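Local coordinates for alkyl hydroperoxide reductase AhpD (Legionella pneumophila, PDB 5DIK), which probably reduces alkyl hydroperoxides as an AhpD-like member of the carboxymuconolactone decarboxylase family, possibly contributing to the antioxidative response of the bacterium, at the interface of chains A and B. Sequence-based numbering; all coordinates share one arbitrary frame. Chains: chain A/B, Alkyl hydroperoxide reductase AhpD.

The interface of chains A and B. Residues chain A 98, 102-103, 106-107; chain B 24, 27, 35, 38.
A:Leu106 and B:Phe38 interlock at the heart of this apolar helix-to-helix patch, each reaching out of its own chain into the other. The patch is one part of the contact between two copies of the protein in a six-chain assembly; all six being copies of an AhpD-like protein, a hexamer is plausible, though the crystal alone does not prove it.

The aromatic contact is a CH-pi one. Methyl CD2 of A:Leu106 sits over the face of the B:Phe38 ring, 4.0 Å from its centroid, and comes to 3.6 Å from ring atom CE2. B:Phe38, on helix 32-46, has its CG anti to the backbone N (chi1 -175°), which carries the ring away from its own helix toward the start of A helix 102-120. A flat, broad side chain suits this place because its outer edge can reach the backbone while its face receives a methyl. Ring atom CZ of B:Phe38 lies 3.8 Å from CA of A:Gly103, and CE1 faces the A:Gly102 to A:Gly103 peptide; with no side chains on these glycines, the ring can come right up to the main chain. The side chains of A:Val98, from the end of helix 87-99, and B:Phe38 cross at about a right angle, and methyl CG1 of A:Val98 comes to 4.0 Å from CD1 of B:Phe38.

The remaining contacts gather round CG and CD1 of A:Leu106. Its forked tip suits the site, since CD1 can turn toward B helix 12-30 while CD2 serves the ring. CD2 of B:Leu24 touches both, packing 3.7 Å from CG of A:Leu106 and 3.8 Å from its CD1, and aromatic B:Phe27 offers its ring atom CD2 to the CD1 methyl more distantly. A:Met107 adds a looser flank, its CE directed toward B:Leu24. In the flexible chain of B:Met35, CG beside the backbone N (chi1 -64°) and the bend at chi2 (-56°) bring the soft, polarisable sulfur SD to 4.1 Å from CD1 of A:Leu106.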
loop_
_atom_site.group_PDB
_atom_site.type_symbol
_atom_site.label_atom_id
_atom_site.label_comp_id
_atom_site.label_asym_id
_atom_site.label_seq_id
_atom_site.Cartn_x
_atom_site.Cartn_y
_atom_site.Cartn_z
ATOM N N VAL A 98 -12.675 -6.801 -4.772
ATOM C CA VAL A 98 -13.542 -5.820 -4.096
ATOM C C VAL A 98 -13.813 -6.226 -2.659
ATOM O O VAL A 98 -13.773 -5.399 -1.738
ATOM C CB VAL A 98 -14.870 -5.610 -4.857
ATOM C CG1 VAL A 98 -15.803 -4.726 -4.069
ATOM C CG2 VAL A 98 -14.579 -4.986 -6.226
ATOM N N GLY A 102 -12.453 -3.121 -0.821
ATOM C CA GLY A 102 -13.473 -2.088 -0.739
ATOM C C GLY A 102 -13.502 -1.121 -1.921
ATOM O O GLY A 102 -13.178 -1.478 -3.088
ATOM N N GLY A 103 -13.920 0.098 -1.640
ATOM C CA GLY A 103 -14.165 1.133 -2.679
ATOM C C GLY A 103 -13.049 1.315 -3.687
ATOM O O GLY A 103 -13.291 1.280 -4.908
ATOM N N LEU A 106 -12.962 -1.484 -6.114
ATOM C CA LEU A 106 -14.080 -1.338 -7.071
ATOM C C LEU A 106 -13.722 -0.396 -8.221
ATOM O O LEU A 106 -14.040 -0.682 -9.378
ATOM C CB LEU A 106 -15.330 -0.872 -6.342
ATOM C CG LEU A 106 -16.589 -0.809 -7.193
ATOM C CD1 LEU A 106 -16.943 -2.197 -7.711
ATOM C CD2 LEU A 106 -17.711 -0.213 -6.360
ATOM N N MET A 107 -13.032 0.702 -7.926
ATOM C CA MET A 107 -12.559 1.643 -8.961
ATOM C C MET A 107 -11.584 1.021 -9.972
ATOM O O MET A 107 -11.709 1.212 -11.191
ATOM C CB MET A 107 -11.869 2.856 -8.344
ATOM C CG MET A 107 -12.666 3.624 -7.311
ATOM S SD MET A 107 -14.203 4.393 -7.934
ATOM C CE MET A 107 -15.426 3.162 -7.599
ATOM N N LEU B 24 -19.295 0.401 -13.875
ATOM C CA LEU B 24 -20.066 -0.030 -12.704
ATOM C C LEU B 24 -21.522 -0.390 -13.062
ATOM O O LEU B 24 -22.109 -1.295 -12.450
ATOM C CB LEU B 24 -20.105 1.051 -11.623
ATOM C CG LEU B 24 -18.797 1.454 -10.972
ATOM C CD1 LEU B 24 -19.071 2.480 -9.882
ATOM C CD2 LEU B 24 -18.037 0.254 -10.442
ATOM N N PHE B 27 -21.322 -3.850 -14.037
ATOM C CA PHE B 27 -21.258 -4.709 -12.835
ATOM C C PHE B 27 -22.626 -4.890 -12.192
ATOM O O PHE B 27 -22.937 -5.974 -11.731
ATOM C CB PHE B 27 -20.315 -4.134 -11.760
ATOM C CG PHE B 27 -18.855 -4.115 -12.139
ATOM C CD1 PHE B 27 -18.324 -5.032 -13.011
ATOM C CD2 PHE B 27 -17.998 -3.191 -11.558
ATOM C CE1 PHE B 27 -16.965 -5.025 -13.324
ATOM C CE2 PHE B 27 -16.638 -3.167 -11.876
ATOM C CZ PHE B 27 -16.127 -4.095 -12.770
ATOM N N MET B 35 -22.770 -6.319 -6.208
ATOM C CA MET B 35 -23.019 -4.882 -6.149
ATOM C C MET B 35 -24.068 -4.522 -5.096
ATOM O O MET B 35 -23.950 -3.481 -4.450
ATOM C CB MET B 35 -23.395 -4.334 -7.510
ATOM C CG MET B 35 -22.291 -4.456 -8.548
ATOM S SD MET B 35 -20.756 -3.663 -8.007
ATOM C CE MET B 35 -21.251 -1.947 -8.181
ATOM N N PHE B 38 -22.131 -4.773 -1.811
ATOM C CA PHE B 38 -21.290 -3.590 -1.698
ATOM C C PHE B 38 -22.095 -2.334 -1.331
ATOM O O PHE B 38 -21.675 -1.565 -0.454
ATOM C CB PHE B 38 -20.475 -3.329 -2.971
ATOM C CG PHE B 38 -19.523 -2.174 -2.822
ATOM C CD1 PHE B 38 -18.330 -2.347 -2.146
ATOM C CD2 PHE B 38 -19.863 -0.910 -3.258
ATOM C CE1 PHE B 38 -17.468 -1.274 -1.952
ATOM C CE2 PHE B 38 -19.016 0.161 -3.059
ATOM C CZ PHE B 38 -17.824 -0.021 -2.413
#